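Local coordinates for adenosine deaminase (Burkholderia ambifaria, PDB 4GXW), which probably catalyses the zinc-dependent deamination of adenine or adenosine, at residues P10-G15 and F318-F323; A20-F25 and D362-D367. All blocks are in the same frame, centred on the assembly; numbering follows the deposited sequence.

Interaction 1 of 2, residues P10-G15 and F318-F323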
ATOM      1  N   PRO A  10     -14.496  -9.708   8.984  1.00 15.03           N
ATOM      2  CA  PRO A  10     -15.823 -10.281   9.244  1.00 15.94           C
ATOM      3  C   PRO A  10     -16.472 -10.879   7.989  1.00 16.12           C
ATOM      4  O   PRO A  10     -16.296 -10.360   6.886  1.00 15.58           O
ATOM      5  CB  PRO A  10     -16.628  -9.073   9.724  1.00 17.53           C
ATOM      6  CG  PRO A  10     -15.607  -8.213  10.403  1.00 17.34           C
ATOM      7  CD  PRO A  10     -14.338  -8.378   9.605  1.00 18.28           C
ATOM      8  N   ALA A  11     -17.214 -11.969   8.162  1.00 16.90           N
ATOM      9  CA  ALA A  11     -17.837 -12.648   7.037  1.00 17.93           C
ATOM     10  C   ALA A  11     -18.787 -11.692   6.330  1.00 17.87           C
ATOM     11  O   ALA A  11     -19.420 -10.855   6.970  1.00 19.97           O
ATOM     12  CB  ALA A  11     -18.569 -13.889   7.504  1.00 19.83           C
ATOM     13  N   ALA A  12     -18.859 -11.802   5.010  1.00 17.64           N
ATOM     14  CA  ALA A  12     -19.734 -10.938   4.220  1.00 23.08           C
ATOM     15  C   ALA A  12     -21.192 -11.095   4.642  1.00 28.34           C
ATOM     16  O   ALA A  12     -21.649 -12.209   4.888  1.00 26.22           O
ATOM     17  CB  ALA A  12     -19.573 -11.242   2.747  1.00 20.12           C
ATOM     18  N   ARG A  13     -21.908  -9.978   4.735  1.00 32.78           N
ATOM     19  CA  ARG A  13     -23.325  -9.989   5.085  1.00 41.82           C
ATOM     20  C   ARG A  13     -24.136  -9.491   3.893  1.00 40.75           C
ATOM     21  O   ARG A  13     -25.286  -9.080   4.036  1.00 39.57           O
ATOM     22  CB  ARG A  13     -23.580  -9.102   6.313  1.00 44.14           C
ATOM     23  CG  ARG A  13     -22.897  -9.582   7.589  1.00 42.59           C
ATOM     24  CD  ARG A  13     -22.865  -8.502   8.675  1.00 42.02           C
ATOM     25  NE  ARG A  13     -24.199  -8.102   9.119  1.00 42.95           N
ATOM     26  CZ  ARG A  13     -24.853  -8.657  10.136  1.00 49.20           C
ATOM     27  NH1 ARG A  13     -26.062  -8.221  10.467  1.00 48.30           N
ATOM     28  NH2 ARG A  13     -24.301  -9.648  10.825  1.00 51.39           N
ATOM     29  N   THR A  14     -23.521  -9.559   2.716  1.00 37.60           N
ATOM     30  CA  THR A  14     -24.043  -8.930   1.506  1.00 35.07           C
ATOM     31  C   THR A  14     -24.815  -9.867   0.586  1.00 36.06           C
ATOM     32  O   THR A  14     -25.398  -9.417  -0.400  1.00 33.51           O
ATOM     33  CB  THR A  14     -22.890  -8.411   0.667  1.00 36.33           C
ATOM     34  OG1 THR A  14     -23.406  -7.745  -0.491  1.00 45.30           O
ATOM     35  CG2 THR A  14     -22.059  -9.585   0.216  1.00 31.14           C
ATOM     36  N   GLY A  15     -24.787 -11.165   0.875  1.00 37.35           N
ATOM     37  CA  GLY A  15     -25.462 -12.134   0.030  1.00 38.96           C
ATOM     38  C   GLY A  15     -24.693 -12.579  -1.207  1.00 38.40           C
ATOM     39  O   GLY A  15     -25.094 -13.542  -1.867  1.00 43.23           O
ATOM     40  N   PHE A 318     -15.526  -6.011  -3.883  1.00 10.64           N
ATOM     41  CA  PHE A 318     -16.717  -6.605  -4.479  1.00 12.21           C
ATOM     42  C   PHE A 318     -17.553  -7.385  -3.455  1.00 12.05           C
ATOM     43  O   PHE A 318     -18.777  -7.260  -3.423  1.00 13.61           O
ATOM     44  CB  PHE A 318     -16.276  -7.513  -5.635  1.00 13.16           C
ATOM     45  CG  PHE A 318     -17.406  -8.202  -6.357  1.00 14.94           C
ATOM     46  CD1 PHE A 318     -18.015  -7.604  -7.451  1.00 19.50           C
ATOM     47  CD2 PHE A 318     -17.833  -9.465  -5.966  1.00 15.53           C
ATOM     48  CE1 PHE A 318     -19.044  -8.245  -8.127  1.00 23.63           C
ATOM     49  CE2 PHE A 318     -18.858 -10.109  -6.640  1.00 16.83           C
ATOM     50  CZ  PHE A 318     -19.466  -9.494  -7.717  1.00 20.33           C
ATOM     51  N   SER A 319     -16.907  -8.193  -2.618  1.00 10.94           N
ATOM     52  CA  SER A 319     -17.657  -9.101  -1.751  1.00 13.67           C
ATOM     53  C   SER A 319     -18.258  -8.410  -0.532  1.00 11.28           C
ATOM     54  O   SER A 319     -19.303  -8.817  -0.048  1.00 14.73           O
ATOM     55  CB  SER A 319     -16.764 -10.257  -1.282  1.00 12.52           C
ATOM     56  OG  SER A 319     -15.674  -9.768  -0.520  1.00 12.16           O
ATOM     57  N   HIS A 320     -17.576  -7.390  -0.023  1.00 12.04           N
ATOM     58  CA  HIS A 320     -17.983  -6.760   1.239  1.00 12.27           C
ATOM     59  C   HIS A 320     -18.426  -5.308   1.113  1.00 12.07           C
ATOM     60  O   HIS A 320     -19.279  -4.856   1.881  1.00 14.53           O
ATOM     61  CB  HIS A 320     -16.856  -6.830   2.274  1.00 12.86           C
ATOM     62  CG  HIS A 320     -16.627  -8.195   2.844  1.00 12.01           C
ATOM     63  ND1 HIS A 320     -16.146  -9.252   2.099  1.00 12.91           N
ATOM     64  CD2 HIS A 320     -16.803  -8.671   4.100  1.00 13.80           C
ATOM     65  CE1 HIS A 320     -16.036 -10.319   2.870  1.00 12.43           C
ATOM     66  NE2 HIS A 320     -16.428  -9.994   4.090  1.00 15.03           N
ATOM     67  N   PHE A 321     -17.868  -4.579   0.154  1.00 12.69           N
ATOM     68  CA  PHE A 321     -18.069  -3.136   0.125  1.00 13.93           C
ATOM     69  C   PHE A 321     -19.037  -2.632  -0.949  1.00 13.09           C
ATOM     70  O   PHE A 321     -19.175  -1.419  -1.148  1.00 16.50           O
ATOM     71  CB  PHE A 321     -16.722  -2.412   0.122  1.00 14.57           C
ATOM     72  CG  PHE A 321     -15.966  -2.597   1.403  1.00 10.56           C
ATOM     73  CD1 PHE A 321     -16.343  -1.893   2.534  1.00 13.80           C
ATOM     74  CD2 PHE A 321     -14.932  -3.514   1.503  1.00 12.49           C
ATOM     75  CE1 PHE A 321     -15.681  -2.070   3.735  1.00 14.76           C
ATOM     76  CE2 PHE A 321     -14.261  -3.700   2.700  1.00 12.41           C
ATOM     77  CZ  PHE A 321     -14.632  -2.967   3.818  1.00 15.60           C
ATOM     78  N   GLY A 322     -19.721  -3.561  -1.605  1.00 13.52           N
ATOM     79  CA  GLY A 322     -20.796  -3.217  -2.516  1.00 16.46           C
ATOM     80  C   GLY A 322     -20.382  -2.646  -3.855  1.00 14.46           C
ATOM     81  O   GLY A 322     -21.214  -2.093  -4.570  1.00 15.36           O
ATOM     82  N   PHE A 323     -19.112  -2.777  -4.213  1.00 12.27           N
ATOM     83  CA  PHE A 323     -18.665  -2.229  -5.486  1.00 12.71           C
ATOM     84  C   PHE A 323     -18.886  -3.225  -6.610  1.00 14.23           C
ATOM     85  O   PHE A 323     -18.610  -4.416  -6.463  1.00 16.46           O
ATOM     86  CB  PHE A 323     -17.212  -1.776  -5.391  1.00 13.00           C
ATOM     87  CG  PHE A 323     -17.017  -0.629  -4.448  1.00 10.45           C
ATOM     88  CD1 PHE A 323     -17.672   0.578  -4.669  1.00 10.77           C
ATOM     89  CD2 PHE A 323     -16.221  -0.763  -3.320  1.00  9.83           C
ATOM     90  CE1 PHE A 323     -17.511   1.648  -3.791  1.00 12.56           C
ATOM     91  CE2 PHE A 323     -16.049   0.301  -2.441  1.00 12.32           C
ATOM     92  CZ  PHE A 323     -16.701   1.505  -2.679  1.00 12.78           C
TER
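The imidazole of His320 is gripped at both of its nitrogens, and NE2 supplies the bond that crosses the contact: it donates to the backbone oxygen of Pro10, with NE2 and O 2.8 Å apart. The oxygen sits close to the ring plane and the nitrogen lies in the plane of the carbonyl, yet the N-H...O angle of 134° makes the bond a bent one. At the ring's other nitrogen, Ser319 OG lies at the edge, in plane, hydrogen-bonded to ND1 at 2.7 Å; this hydroxyl also bonds to Glu315 O, one turn back in helix 310-319. His320 CG stands anti to its own carbonyl carbon, beside the backbone N (chi1 -73°), and chi2 then turns the ring.

One face of the ring receives a methyl group. Ala12 CB lies 3.8 Å from the centroid of the His320 ring, only 17° off the normal and displaced toward NE2 and CE1, a CH-pi contact. Pro10, Ala11 and Ala12 have polyproline II-like backbone angles, so that one carbonyl reaches the ring edge while a methyl two residues on covers a face.

The N-terminal segment is thus held here by a backbone carbonyl at the ring edge and a methyl over one face, while bonds at both nitrogens satisfy a buried imidazole and fix its rotation.

Interaction 2 of 2, residues A20-F25 and D362-D367; sequences AAHRAF and DTLAAD
Leu364 drives the apolar side of this contact, dividing its two methyls between different partners on helix 20-25. Its CG is anti to the backbone N (chi1 172°), a torsion that projects the branch point from helix 362-367 toward helix 20-25. CD1 settles against the backbone of Ala21, 3.7 Å from Ala21 O, touches Ala21 CB as well, and hangs 4.2 Å above the plane of the His22 ring, nearer its rim than its middle. CD2 goes to the Phe25 ring instead, resting over one face and closest to CG at 4.1 Å, with the two side chains crossing at about a right angle. Beside them Ala21 CB meets Asp367 CB at 3.6 Å, a snug methyl-to-methylene touch. Ile325 of helix 325-338 packs on both Phe25 and Leu364, while the polar end of His22 turns to Thr19 through ND1.

The polar side of the contact runs through one water. It donates to Ala21 O at 2.8 Å and to Asp367 OD2 at 2.7 Å, linking a helix carbonyl to a carboxylate that makes no direct hydrogen bond across the contact. Ala21 O thus takes a second donor, since it also accepts the helical bond from Phe25 N.

The two helical segments run antiparallel at 162°, their axes approaching to 9.2 Å. Antiparallel helix packing around a leucine, with an alanine beside it and a water bridge, here joins the first helix to the last at the periphery of a TIM-barrel amidohydrolase.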
ATOM      1  N   ALA A  20     -15.401 -19.897  -7.540  1.00 17.87           N
ATOM      2  CA  ALA A  20     -14.129 -20.077  -8.229  1.00 16.39           C
ATOM      3  C   ALA A  20     -14.020 -19.125  -9.418  1.00 17.19           C
ATOM      4  O   ALA A  20     -12.953 -18.586  -9.678  1.00 16.17           O
ATOM      5  CB  ALA A  20     -13.962 -21.517  -8.686  1.00 18.09           C
ATOM      6  N   ALA A  21     -15.131 -18.924 -10.128  1.00 15.36           N
ATOM      7  CA  ALA A  21     -15.171 -17.992 -11.256  1.00 15.44           C
ATOM      8  C   ALA A  21     -14.770 -16.578 -10.831  1.00 14.26           C
ATOM      9  O   ALA A  21     -13.964 -15.912 -11.501  1.00 13.70           O
ATOM     10  CB  ALA A  21     -16.556 -17.990 -11.891  1.00 15.65           C
ATOM     11  N   HIS A  22     -15.338 -16.116  -9.721  1.00 14.38           N
ATOM     12  CA  HIS A  22     -14.992 -14.808  -9.177  1.00 13.82           C
ATOM     13  C   HIS A  22     -13.513 -14.748  -8.834  1.00 13.27           C
ATOM     14  O   HIS A  22     -12.831 -13.780  -9.169  1.00 12.73           O
ATOM     15  CB  HIS A  22     -15.821 -14.496  -7.928  1.00 15.26           C
ATOM     16  CG  HIS A  22     -17.272 -14.250  -8.206  1.00 14.90           C
ATOM     17  ND1 HIS A  22     -18.224 -15.242  -8.128  1.00 23.33           N
ATOM     18  CD2 HIS A  22     -17.928 -13.123  -8.572  1.00 20.13           C
ATOM     19  CE1 HIS A  22     -19.408 -14.736  -8.426  1.00 25.57           C
ATOM     20  NE2 HIS A  22     -19.257 -13.453  -8.699  1.00 19.55           N
ATOM     21  N   ARG A  23     -13.010 -15.781  -8.164  1.00 13.50           N
ATOM     22  CA  ARG A  23     -11.596 -15.782  -7.782  1.00 13.07           C
ATOM     23  C   ARG A  23     -10.669 -15.737  -8.993  1.00 12.71           C
ATOM     24  O   ARG A  23      -9.642 -15.064  -8.953  1.00 13.48           O
ATOM     25  CB  ARG A  23     -11.270 -16.966  -6.867  1.00 13.55           C
ATOM     26  CG  ARG A  23     -11.977 -16.875  -5.515  1.00 15.54           C
ATOM     27  CD  ARG A  23     -11.684 -18.057  -4.608  1.00 15.81           C
ATOM     28  NE  ARG A  23     -12.368 -17.872  -3.334  1.00 17.32           N
ATOM     29  CZ  ARG A  23     -13.545 -18.400  -3.032  1.00 19.94           C
ATOM     30  NH1 ARG A  23     -14.164 -19.196  -3.896  1.00 24.23           N
ATOM     31  NH2 ARG A  23     -14.092 -18.148  -1.856  1.00 22.04           N
ATOM     32  N   ALA A  24     -11.048 -16.425 -10.066  1.00 13.71           N
ATOM     33  CA  ALA A  24     -10.266 -16.406 -11.292  1.00 12.77           C
ATOM     34  C   ALA A  24     -10.269 -14.996 -11.884  1.00 13.77           C
ATOM     35  O   ALA A  24      -9.237 -14.524 -12.372  1.00 13.98           O
ATOM     36  CB  ALA A  24     -10.817 -17.418 -12.298  1.00 14.80           C
ATOM     37  N   PHE A  25     -11.425 -14.328 -11.832  1.00 12.35           N
ATOM     38  CA  PHE A  25     -11.546 -12.946 -12.302  1.00 11.95           C
ATOM     39  C   PHE A  25     -10.630 -12.015 -11.515  1.00 11.80           C
ATOM     40  O   PHE A  25      -9.847 -11.281 -12.099  1.00 11.45           O
ATOM     41  CB  PHE A  25     -13.005 -12.470 -12.230  1.00 12.26           C
ATOM     42  CG  PHE A  25     -13.189 -11.010 -12.545  1.00 12.90           C
ATOM     43  CD1 PHE A  25     -13.221 -10.564 -13.858  1.00 11.84           C
ATOM     44  CD2 PHE A  25     -13.335 -10.084 -11.524  1.00 12.20           C
ATOM     45  CE1 PHE A  25     -13.388  -9.216 -14.150  1.00 13.46           C
ATOM     46  CE2 PHE A  25     -13.503  -8.740 -11.808  1.00 17.01           C
ATOM     47  CZ  PHE A  25     -13.528  -8.303 -13.122  1.00 15.98           C
ATOM     48  N   ASP A 362     -16.427 -10.512 -19.390  1.00 12.92           N
ATOM     49  CA  ASP A 362     -17.242 -11.424 -20.196  1.00 14.64           C
ATOM     50  C   ASP A 362     -16.968 -12.888 -19.846  1.00 15.21           C
ATOM     51  O   ASP A 362     -17.880 -13.720 -19.848  1.00 16.31           O
ATOM     52  CB  ASP A 362     -17.014 -11.192 -21.695  1.00 16.98           C
ATOM     53  CG  ASP A 362     -17.878 -10.077 -22.262  1.00 23.10           C
ATOM     54  OD1 ASP A 362     -18.713  -9.519 -21.520  1.00 25.83           O
ATOM     55  OD2 ASP A 362     -17.749  -9.779 -23.470  1.00 22.71           O
ATOM     56  N   THR A 363     -15.716 -13.205 -19.541  1.00 13.16           N
ATOM     57  CA  THR A 363     -15.350 -14.577 -19.190  1.00 13.50           C
ATOM     58  C   THR A 363     -15.904 -14.973 -17.821  1.00 14.61           C
ATOM     59  O   THR A 363     -16.272 -16.131 -17.607  1.00 15.84           O
ATOM     60  CB  THR A 363     -13.832 -14.796 -19.313  1.00 15.30           C
ATOM     61  OG1 THR A 363     -13.457 -14.621 -20.686  1.00 18.82           O
ATOM     62  CG2 THR A 363     -13.424 -16.188 -18.849  1.00 20.60           C
ATOM     63  N   LEU A 364     -15.997 -14.004 -16.916  1.00 12.75           N
ATOM     64  CA  LEU A 364     -16.661 -14.236 -15.639  1.00 12.68           C
ATOM     65  C   LEU A 364     -18.103 -14.675 -15.872  1.00 13.88           C
ATOM     66  O   LEU A 364     -18.565 -15.638 -15.260  1.00 15.25           O
ATOM     67  CB  LEU A 364     -16.579 -12.996 -14.745  1.00 13.33           C
ATOM     68  CG  LEU A 364     -17.395 -13.005 -13.446  1.00 14.04           C
ATOM     69  CD1 LEU A 364     -17.014 -14.174 -12.556  1.00 15.93           C
ATOM     70  CD2 LEU A 364     -17.226 -11.688 -12.695  1.00 16.15           C
ATOM     71  N   ALA A 365     -18.801 -14.001 -16.780  1.00 15.42           N
ATOM     72  CA  ALA A 365     -20.163 -14.387 -17.121  1.00 16.91           C
ATOM     73  C   ALA A 365     -20.204 -15.793 -17.718  1.00 15.71           C
ATOM     74  O   ALA A 365     -21.074 -16.594 -17.383  1.00 18.35           O
ATOM     75  CB  ALA A 365     -20.774 -13.379 -18.084  1.00 18.82           C
ATOM     76  N   ALA A 366     -19.259 -16.100 -18.603  1.00 15.35           N
ATOM     77  CA  ALA A 366     -19.226 -17.418 -19.235  1.00 17.15           C
ATOM     78  C   ALA A 366     -18.898 -18.512 -18.221  1.00 17.55           C
ATOM     79  O   ALA A 366     -19.483 -19.598 -18.266  1.00 17.70           O
ATOM     80  CB  ALA A 366     -18.232 -17.435 -20.391  1.00 18.88           C
ATOM     81  N   ASP A 367     -17.970 -18.227 -17.311  1.00 15.88           N
ATOM     82  CA  ASP A 367     -17.604 -19.202 -16.288  1.00 16.31           C
ATOM     83  C   ASP A 367     -18.780 -19.508 -15.371  1.00 18.82           C
ATOM     84  O   ASP A 367     -19.010 -20.659 -15.017  1.00 20.75           O
ATOM     85  CB  ASP A 367     -16.446 -18.683 -15.438  1.00 15.88           C
ATOM     86  CG  ASP A 367     -15.104 -18.731 -16.151  1.00 17.62           C
ATOM     87  OD1 ASP A 367     -14.972 -19.403 -17.195  1.00 16.86           O
ATOM     88  OD2 ASP A 367     -14.160 -18.096 -15.634  1.00 17.80           O
TER
HETATM   89  O   HOH W   1     -14.027 -15.731 -14.334  1.00 13.54           O

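Overall arrangement
Interaction 1 joins the N-terminal segment to the end of helix 310-319, and interaction 2 joins helix 20-28 to the C-terminal helix 343-371. Their segments alternate along the chain, so the N-terminal arm passes first by residues 318-323 and then, as helix 20-28, by residues 362-367. The contact centres are about 18 Å apart, on the same side of the chain's centre, and the two touch directly: Phe318 CE2 packs 3.7 Å from His22 CD2. Both are peripheral, with centres about 21 Å and 26 Å from the centre of the chain, and both lie away from the zinc ion held by His35, His37, His216 and Asp301.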